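Local coordinates for hypothetical protein (Parabacteroides merdae, PDB 4OO3) that is of unknown function but probably acts as a nucleotide-dependent oxidoreductase, joining a Rossmann-type NAD-binding domain to a putative oxidoreductase C-terminal domain, at residues Asn376-Gly379 / Trp383-Glu386; Met158-Leu163 / Leu328-Gly333; Tyr338-Phe343 / Lys390-His395. One frame throughout, in Å; residues are numbered along the deposited sequence.

Contact 1. Residues Asn376-Gly379 / Trp383-Glu386; sequences NKVG and WQVE
Lys377 lies against the indole of Trp383, and its side chain can be walked outward atom by atom. Lys377 CB starts 3.7 Å from Trp383 NE1, after the backbone has already brought Lys377 CA within 3.5 Å of Trp383 CD1. Lys377 CG, held trans to the main-chain N (chi1 -163°), stays by the same pyrrole corner, 3.8 Å from Trp383 NE1. CD and CE carry the chain on in extended form, and a turn at the last bond (chi4 80°) brings Lys377 NZ back to the benzene part of the indole, 4.0 Å from Trp383 CZ2. The aliphatic chain thus follows the ring system at a slant, and the ammonium also has a long, weak ion pair with Glu356 of helix 352-369, the helix on which Trp383 packs.

This is the beta hairpin of strands 374-379 and 382-386. Its antiparallel hydrogen-bonded pair is Asn376 with Gln384: Asn376 N reaches Gln384 O at 2.9 Å, and Gln384 N returns a bond of 2.8 Å to Asn376 O. The return bond is the more bent of the two, 144° at the hydrogen, and Asn376 O also takes a CA-H...O contact from Trp383 CA at 3.3 Å. Towards the turn the pairing is interrupted by a classic beta bulge, where Val378 and Gly379 together face the residue just before Trp383. Gln384 is turned to the face opposite Trp383, and Gln384 CB is met at 4.0 Å by Val378 CG1 from beside it. Further out, Gln384 NE2 makes a weak hydrogen bond to Glu341 OE1 on strand 341-346.

Contact 2. Residues Met158-Leu163 / Leu328-Gly333; sequences MLQREL and LVIRQG
Gln160 and Leu328 run alongside each other in opposite directions, the glutamine reaching from its helix towards the strand while the leucine reaches back. Gln160 CG passes 4.1 Å from Leu328 CB. Its first torsion is unusual, chi1 -135°, well off the staggered positions, and beyond CG the chain is straight; together these swing the amide out over the strand, where Gln160 CD comes to 4.1 Å from Ile330 CG1. In Leu328, CG stands beside the backbone N, which aims the branch and both of its methyls at the helix. Leu328 CD1 lies 3.6 Å from Gln160 O and comes to 4.0 Å from Leu163 CB.

Helix 155-164 is here laid over the mixed sheet of the C-terminal domain, its segment 158-163 running nearly antiparallel to strand segment 328-332, with the two axes at 171°. Leu328 points at the helix and the CG1 end of Ile330 reaches it, whereas Val329 and Arg331 point to the opposite face, where Arg331 forms a salt bridge with Glu345 and a cation-pi contact with Phe343. With an alanine at Gln160, the side chain spanning from helix to strand would be missing, which would probably leave a gap over Ile330 CG1 and beside Leu328 CB. Gln160 also touches Ser319 and Met321 of the adjoining strand 316-322. Nearly one helical turn on, Leu163 adds its own methyl, Leu163 CD1 lying 4.2 Å from Leu328 CD2.

Contact 3. Residues Tyr338-Phe343 / Lys390-His395; sequences YQPELF and KYRVGH
Pro340 O is gripped by both terminal nitrogens of Arg392, NH1 at 2.8 Å and NH2 at 2.9 Å. Arg392 is the centre of an inverse gamma turn in the loop that leads from strand 382-386 to helix 395-412. Its side chain joins that loop to the residues leading into strand 341-346. The guanidinium comes end-on, with the oxygen close to its plane. NH1 lies in the carbonyl plane on a lone pair, while NH2 approaches almost head-on to the C=O; since a single oxygen serves both, neither bond is straight, the angles at hydrogen being 141° and 136°.

A bend at chi2 (-63°) turns the arginine chain towards Pro340, after which it runs out straight to the charged end. There Gln339 lies over one face: the amide and guanidinium planes are stacked and nearly parallel, and Gln339 CD sits 3.5 Å above the plane of Arg392, over its centre. Gln339 CG lies over the guanidinium too, 3.5 Å from Arg392 NH1. This stack and the in-plane bonds to Pro340 O would together restrict rotation of the flat group. Glu341 supplies the negative charge through a salt bridge, Glu341 OE1 to Arg392 NH2 at 3.3 Å, with its carboxylate turned steeply against the guanidinium and its side chain crossing that of the arginine at about a right angle. Beside the same edge that holds the carbonyl, Pro340 CG lies 3.6 Å from Arg392 NH1.

In the fold
Each contact has one or both segments in the mixed sheet of the C-terminal domain, where strands 326-332, 341-346, 382-386 and 374-379 lie side by side; the loop 390-395 of contact 3 lies beside it. Contact 2 places helix 155-164 over this region; its centre is about 10 Å from that of contact 3 and about 12 Å from that of contact 1. Val329 O and Phe343 N, 2.7 Å apart, join contacts 2 and 3, while Val385 N and Leu342 O, 2.9 Å apart, join contacts 1 and 3. Val385 CG1 packs 4.0 Å from Leu159 CD1 beneath the helix. The hairpin of contact 1 is nested inside the chain loop closed by contact 3, whose His395 NE2 hydrogen-bonds His23 NE2 near the Rossmann sheet, the probable nucleotide-binding part.

Contact 1. Residues Asn376-Gly379 / Trp383-Glu386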
loop_
_atom_site.group_PDB
_atom_site.type_symbol
_atom_site.label_atom_id
_atom_site.label_comp_id
_atom_site.label_asym_id
_atom_site.label_seq_id
_atom_site.Cartn_x
_atom_site.Cartn_y
_atom_site.Cartn_z
ATOM N N ASN A 376 28.756 -5.150 -3.616
ATOM C CA ASN A 376 29.887 -4.243 -3.503
ATOM C C ASN A 376 30.219 -4.084 -2.035
ATOM O O ASN A 376 29.385 -3.611 -1.268
ATOM C CB ASN A 376 29.535 -2.859 -4.066
ATOM C CG ASN A 376 29.791 -2.739 -5.555
ATOM O OD1 ASN A 376 28.858 -2.582 -6.348
ATOM N ND2 ASN A 376 31.061 -2.788 -5.944
ATOM N N LYS A 377 31.424 -4.482 -1.640
ATOM C CA LYS A 377 31.894 -4.235 -0.286
ATOM C C LYS A 377 32.013 -2.723 -0.149
ATOM O O LYS A 377 32.605 -2.076 -1.008
ATOM C CB LYS A 377 33.242 -4.921 -0.049
ATOM C CG LYS A 377 33.635 -5.077 1.412
ATOM C CD LYS A 377 34.958 -5.822 1.529
ATOM C CE LYS A 377 35.556 -5.739 2.928
ATOM N NZ LYS A 377 34.940 -6.704 3.880
ATOM N N VAL A 378 31.405 -2.159 0.892
ATOM C CA VAL A 378 31.432 -0.702 1.112
ATOM C C VAL A 378 31.939 -0.360 2.511
ATOM O O VAL A 378 31.763 0.762 2.983
ATOM C CB VAL A 378 30.040 -0.059 0.887
ATOM C CG1 VAL A 378 29.652 -0.118 -0.583
ATOM C CG2 VAL A 378 28.974 -0.723 1.755
ATOM N N GLY A 379 32.599 -1.326 3.144
ATOM C CA GLY A 379 33.013 -1.229 4.543
ATOM C C GLY A 379 33.089 -2.642 5.075
ATOM O O GLY A 379 32.348 -3.508 4.615
ATOM N N TRP A 383 28.029 -4.839 2.890
ATOM C CA TRP A 383 27.950 -4.935 1.428
ATOM C C TRP A 383 26.677 -4.296 0.895
ATOM O O TRP A 383 25.581 -4.601 1.368
ATOM C CB TRP A 383 27.962 -6.398 0.984
ATOM C CG TRP A 383 29.264 -7.097 1.209
ATOM C CD1 TRP A 383 30.261 -7.284 0.300
ATOM C CD2 TRP A 383 29.707 -7.705 2.424
ATOM N NE1 TRP A 383 31.301 -7.970 0.873
ATOM C CE2 TRP A 383 30.987 -8.240 2.178
ATOM C CE3 TRP A 383 29.146 -7.850 3.699
ATOM C CZ2 TRP A 383 31.719 -8.914 3.161
ATOM C CZ3 TRP A 383 29.879 -8.520 4.681
ATOM C CH2 TRP A 383 31.150 -9.043 4.402
ATOM N N GLN A 384 26.818 -3.420 -0.095
ATOM C CA GLN A 384 25.667 -2.899 -0.816
ATOM C C GLN A 384 25.280 -3.856 -1.940
ATOM O O GLN A 384 26.145 -4.371 -2.641
ATOM C CB GLN A 384 25.971 -1.528 -1.411
ATOM C CG GLN A 384 24.809 -0.963 -2.217
ATOM C CD GLN A 384 24.905 0.530 -2.447
ATOM O OE1 GLN A 384 25.787 1.205 -1.912
ATOM N NE2 GLN A 384 23.987 1.060 -3.248
ATOM N N VAL A 385 23.979 -4.064 -2.118
ATOM C CA VAL A 385 23.464 -4.866 -3.221
ATOM C C VAL A 385 23.288 -3.980 -4.445
ATOM O O VAL A 385 22.349 -3.204 -4.528
ATOM C CB VAL A 385 22.120 -5.538 -2.876
ATOM C CG1 VAL A 385 21.623 -6.392 -4.042
ATOM C CG2 VAL A 385 22.256 -6.393 -1.622
ATOM N N GLU A 386 24.207 -4.108 -5.393
ATOM C CA GLU A 386 24.169 -3.351 -6.633
ATOM C C GLU A 386 22.992 -3.834 -7.483
ATOM O O GLU A 386 22.919 -5.000 -7.834
ATOM C CB GLU A 386 25.491 -3.549 -7.382
ATOM C CG GLU A 386 25.779 -2.551 -8.494
ATOM C CD GLU A 386 27.040 -2.897 -9.283
ATOM O OE1 GLU A 386 27.771 -3.838 -8.896
ATOM O OE2 GLU A 386 27.302 -2.228 -10.303
#

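Contact 2. Residues Met158-Leu163 / Leu328-Gly333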
loop_
_atom_site.group_PDB
_atom_site.type_symbol
_atom_site.label_atom_id
_atom_site.label_comp_id
_atom_site.label_asym_id
_atom_site.label_seq_id
_atom_site.Cartn_x
_atom_site.Cartn_y
_atom_site.Cartn_z
HETATM N N MSE A 158 11.927 -7.034 -2.890
HETATM C CA MSE A 158 12.004 -8.393 -3.420
HETATM C C MSE A 158 13.328 -9.013 -3.079
HETATM O O MSE A 158 13.396 -10.209 -2.802
HETATM C CB MSE A 158 11.795 -8.437 -4.934
HETATM C CG MSE A 158 10.349 -8.100 -5.270
HETATM SE SE MSE A 158 10.111 -7.957 -7.217
HETATM C CE MSE A 158 9.987 -9.880 -7.582
ATOM N N LEU A 159 14.393 -8.216 -3.088
ATOM C CA LEU A 159 15.723 -8.750 -2.777
ATOM C C LEU A 159 15.878 -9.018 -1.282
ATOM O O LEU A 159 16.558 -9.959 -0.877
ATOM C CB LEU A 159 16.824 -7.814 -3.294
ATOM C CG LEU A 159 16.957 -7.793 -4.819
ATOM C CD1 LEU A 159 17.858 -6.667 -5.297
ATOM C CD2 LEU A 159 17.470 -9.129 -5.331
ATOM N N GLN A 160 15.233 -8.194 -0.471
ATOM C CA GLN A 160 15.241 -8.364 0.972
ATOM C C GLN A 160 14.587 -9.702 1.324
ATOM O O GLN A 160 15.162 -10.512 2.051
ATOM C CB GLN A 160 14.499 -7.207 1.638
ATOM C CG GLN A 160 15.205 -6.630 2.845
ATOM C CD GLN A 160 14.367 -5.599 3.564
ATOM O OE1 GLN A 160 13.253 -5.290 3.152
ATOM N NE2 GLN A 160 14.896 -5.067 4.648
ATOM N N ARG A 161 13.392 -9.936 0.787
ATOM C CA ARG A 161 12.693 -11.218 0.942
ATOM C C ARG A 161 13.576 -12.396 0.522
ATOM O O ARG A 161 13.672 -13.387 1.249
ATOM C CB ARG A 161 11.396 -11.213 0.120
ATOM C CG ARG A 161 10.572 -12.500 0.135
ATOM C CD ARG A 161 9.220 -12.227 -0.507
ATOM N NE ARG A 161 8.542 -13.414 -1.033
ATOM C CZ ARG A 161 7.375 -13.906 -0.601
ATOM N NH1 ARG A 161 6.704 -13.350 0.402
ATOM N NH2 ARG A 161 6.868 -14.981 -1.180
ATOM N N GLU A 162 14.215 -12.278 -0.642
ATOM C CA GLU A 162 15.056 -13.355 -1.174
ATOM C C GLU A 162 16.238 -13.658 -0.277
ATOM O O GLU A 162 16.476 -14.816 0.062
ATOM C CB GLU A 162 15.553 -13.046 -2.590
ATOM C CG GLU A 162 14.957 -13.966 -3.648
ATOM C CD GLU A 162 15.540 -15.366 -3.608
ATOM O OE1 GLU A 162 16.773 -15.505 -3.451
ATOM O OE2 GLU A 162 14.767 -16.332 -3.743
ATOM N N LEU A 163 16.963 -12.608 0.109
ATOM C CA LEU A 163 18.153 -12.751 0.938
ATOM C C LEU A 163 17.839 -13.305 2.329
ATOM O O LEU A 163 18.632 -14.069 2.884
ATOM C CB LEU A 163 18.887 -11.415 1.054
ATOM C CG LEU A 163 19.555 -10.891 -0.223
ATOM C CD1 LEU A 163 20.219 -9.554 0.063
ATOM C CD2 LEU A 163 20.573 -11.874 -0.770
ATOM N N LEU A 328 19.719 -6.987 7.231
ATOM C CA LEU A 328 19.409 -6.479 5.892
ATOM C C LEU A 328 18.801 -5.088 6.044
ATOM O O LEU A 328 17.800 -4.919 6.735
ATOM C CB LEU A 328 18.430 -7.401 5.171
ATOM C CG LEU A 328 18.874 -8.851 5.045
ATOM C CD1 LEU A 328 17.749 -9.681 4.445
ATOM C CD2 LEU A 328 20.141 -8.954 4.212
ATOM N N VAL A 329 19.401 -4.105 5.386
ATOM C CA VAL A 329 19.118 -2.697 5.665
ATOM C C VAL A 329 18.775 -1.958 4.381
ATOM O O VAL A 329 19.511 -2.041 3.400
ATOM C CB VAL A 329 20.342 -2.016 6.332
ATOM C CG1 VAL A 329 20.126 -0.510 6.499
ATOM C CG2 VAL A 329 20.641 -2.668 7.673
ATOM N N ILE A 330 17.653 -1.242 4.400
ATOM C CA ILE A 330 17.304 -0.316 3.336
ATOM C C ILE A 330 17.611 1.090 3.820
ATOM O O ILE A 330 17.224 1.463 4.926
ATOM C CB ILE A 330 15.808 -0.341 2.988
ATOM C CG1 ILE A 330 15.346 -1.748 2.602
ATOM C CG2 ILE A 330 15.513 0.640 1.862
ATOM C CD1 ILE A 330 15.911 -2.246 1.296
ATOM N N ARG A 331 18.315 1.852 2.989
ATOM C CA ARG A 331 18.453 3.286 3.183
ATOM C C ARG A 331 17.870 3.995 1.979
ATOM O O ARG A 331 18.082 3.581 0.832
ATOM C CB ARG A 331 19.910 3.677 3.357
ATOM C CG ARG A 331 20.537 3.152 4.638
ATOM C CD ARG A 331 22.036 3.393 4.642
ATOM N NE ARG A 331 22.744 2.264 5.232
ATOM C CZ ARG A 331 22.844 2.029 6.535
ATOM N NH1 ARG A 331 22.284 2.846 7.418
ATOM N NH2 ARG A 331 23.509 0.965 6.957
ATOM N N GLN A 332 17.109 5.050 2.255
ATOM C CA GLN A 332 16.520 5.887 1.224
ATOM C C GLN A 332 16.459 7.319 1.750
ATOM O O GLN A 332 15.436 7.773 2.257
ATOM C CB GLN A 332 15.135 5.376 0.849
ATOM C CG GLN A 332 14.486 6.153 -0.276
ATOM C CD GLN A 332 13.021 5.834 -0.410
ATOM O OE1 GLN A 332 12.651 4.698 -0.705
ATOM N NE2 GLN A 332 12.174 6.833 -0.188
ATOM N N GLY A 333 17.588 8.006 1.648
ATOM C CA GLY A 333 17.720 9.374 2.120
ATOM C C GLY A 333 18.468 10.199 1.103
ATOM O O GLY A 333 18.602 9.787 -0.052
#

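Contact 3. Residues Tyr338-Phe343 / Lys390-His395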
loop_
_atom_site.group_PDB
_atom_site.type_symbol
_atom_site.label_atom_id
_atom_site.label_comp_id
_atom_site.label_asym_id
_atom_site.label_seq_id
_atom_site.Cartn_x
_atom_site.Cartn_y
_atom_site.Cartn_z
ATOM N N TYR A 338 17.293 9.684 -2.569
ATOM C CA TYR A 338 15.918 9.281 -2.264
ATOM C C TYR A 338 15.421 8.102 -3.112
ATOM O O TYR A 338 14.230 7.979 -3.379
ATOM C CB TYR A 338 14.986 10.497 -2.335
ATOM C CG TYR A 338 15.465 11.603 -1.417
ATOM C CD1 TYR A 338 15.301 11.500 -0.038
ATOM C CD2 TYR A 338 16.127 12.725 -1.917
ATOM C CE1 TYR A 338 15.754 12.487 0.815
ATOM C CE2 TYR A 338 16.586 13.724 -1.066
ATOM C CZ TYR A 338 16.394 13.598 0.300
ATOM O OH TYR A 338 16.840 14.565 1.171
ATOM N N GLN A 339 16.359 7.238 -3.502
ATOM C CA GLN A 339 16.078 5.974 -4.166
ATOM C C GLN A 339 16.546 4.854 -3.238
ATOM O O GLN A 339 17.692 4.871 -2.792
ATOM C CB GLN A 339 16.819 5.891 -5.502
ATOM C CG GLN A 339 17.115 4.470 -5.952
ATOM C CD GLN A 339 17.517 4.378 -7.404
ATOM O OE1 GLN A 339 18.673 4.099 -7.722
ATOM N NE2 GLN A 339 16.565 4.606 -8.295
ATOM N N PRO A 340 15.673 3.873 -2.950
ATOM C CA PRO A 340 16.038 2.841 -1.968
ATOM C C PRO A 340 17.250 2.001 -2.381
ATOM O O PRO A 340 17.349 1.586 -3.539
ATOM C CB PRO A 340 14.772 1.974 -1.864
ATOM C CG PRO A 340 13.997 2.242 -3.104
ATOM C CD PRO A 340 14.334 3.644 -3.528
ATOM N N GLU A 341 18.168 1.792 -1.438
ATOM C CA GLU A 341 19.333 0.948 -1.642
ATOM C C GLU A 341 19.383 -0.070 -0.519
ATOM O O GLU A 341 19.091 0.258 0.632
ATOM C CB GLU A 341 20.632 1.768 -1.639
ATOM C CG GLU A 341 20.751 2.818 -2.741
ATOM C CD GLU A 341 20.750 2.244 -4.153
ATOM O OE1 GLU A 341 20.962 1.023 -4.320
ATOM O OE2 GLU A 341 20.535 3.023 -5.108
ATOM N N LEU A 342 19.765 -1.298 -0.864
ATOM C CA LEU A 342 19.787 -2.423 0.068
ATOM C C LEU A 342 21.219 -2.738 0.499
ATOM O O LEU A 342 22.137 -2.715 -0.322
ATOM C CB LEU A 342 19.148 -3.651 -0.598
ATOM C CG LEU A 342 19.116 -4.989 0.153
ATOM C CD1 LEU A 342 18.417 -4.897 1.503
ATOM C CD2 LEU A 342 18.443 -6.031 -0.731
ATOM N N PHE A 343 21.400 -3.022 1.791
ATOM C CA PHE A 343 22.702 -3.397 2.343
ATOM C C PHE A 343 22.634 -4.684 3.169
ATOM O O PHE A 343 21.631 -4.963 3.822
ATOM C CB PHE A 343 23.254 -2.261 3.213
ATOM C CG PHE A 343 23.505 -0.984 2.461
ATOM C CD1 PHE A 343 22.474 -0.095 2.215
ATOM C CD2 PHE A 343 24.778 -0.671 2.000
ATOM C CE1 PHE A 343 22.699 1.077 1.516
ATOM C CE2 PHE A 343 25.013 0.506 1.304
ATOM C CZ PHE A 343 23.972 1.382 1.064
ATOM N N LYS A 390 17.497 -0.976 -14.725
ATOM C CA LYS A 390 16.315 -1.545 -15.384
ATOM C C LYS A 390 15.253 -2.047 -14.401
ATOM O O LYS A 390 14.069 -2.039 -14.725
ATOM C CB LYS A 390 16.698 -2.664 -16.367
ATOM C CG LYS A 390 17.616 -3.739 -15.793
ATOM C CD LYS A 390 17.305 -5.128 -16.344
ATOM C CE LYS A 390 16.096 -5.746 -15.644
ATOM N NZ LYS A 390 15.765 -7.118 -16.124
ATOM N N TYR A 391 15.670 -2.468 -13.206
ATOM C CA TYR A 391 14.734 -2.911 -12.170
ATOM C C TYR A 391 13.960 -1.768 -11.492
ATOM O O TYR A 391 12.994 -2.028 -10.775
ATOM C CB TYR A 391 15.457 -3.713 -11.095
ATOM C CG TYR A 391 15.989 -5.045 -11.557
ATOM C CD1 TYR A 391 15.150 -6.149 -11.671
ATOM C CD2 TYR A 391 17.339 -5.210 -11.863
ATOM C CE1 TYR A 391 15.639 -7.379 -12.082
ATOM C CE2 TYR A 391 17.836 -6.436 -12.273
ATOM C CZ TYR A 391 16.981 -7.517 -12.381
ATOM O OH TYR A 391 17.470 -8.733 -12.799
ATOM N N ARG A 392 14.380 -0.519 -11.703
ATOM C CA ARG A 392 13.701 0.637 -11.109
ATOM C C ARG A 392 12.501 1.017 -11.959
ATOM O O ARG A 392 12.446 2.096 -12.535
ATOM C CB ARG A 392 14.659 1.827 -10.979
ATOM C CG ARG A 392 15.940 1.524 -10.216
ATOM C CD ARG A 392 15.668 1.145 -8.770
ATOM N NE ARG A 392 16.909 0.917 -8.039
ATOM C CZ ARG A 392 17.026 0.914 -6.715
ATOM N NH1 ARG A 392 15.970 1.137 -5.930
ATOM N NH2 ARG A 392 18.218 0.694 -6.167
ATOM N N VAL A 393 11.526 0.121 -12.006
ATOM C CA VAL A 393 10.394 0.260 -12.911
ATOM C C VAL A 393 9.374 1.302 -12.469
ATOM O O VAL A 393 8.561 1.728 -13.281
ATOM C CB VAL A 393 9.673 -1.090 -13.143
ATOM C CG1 VAL A 393 10.568 -2.036 -13.938
ATOM C CG2 VAL A 393 9.226 -1.730 -11.830
ATOM N N GLY A 394 9.404 1.694 -11.195
ATOM C CA GLY A 394 8.550 2.783 -10.699
ATOM C C GLY A 394 7.180 2.350 -10.201
ATOM O O GLY A 394 6.736 1.215 -10.427
ATOM N N HIS A 395 6.498 3.277 -9.538
ATOM C CA HIS A 395 5.227 2.982 -8.867
ATOM C C HIS A 395 4.102 2.458 -9.770
ATOM O O HIS A 395 3.415 1.494 -9.423
ATOM C CB HIS A 395 4.714 4.220 -8.136
ATOM C CG HIS A 395 3.391 4.006 -7.479
ATOM N ND1 HIS A 395 3.228 3.149 -6.413
ATOM C CD2 HIS A 395 2.163 4.495 -7.762
ATOM C CE1 HIS A 395 1.959 3.132 -6.056
ATOM N NE2 HIS A 395 1.293 3.947 -6.852
#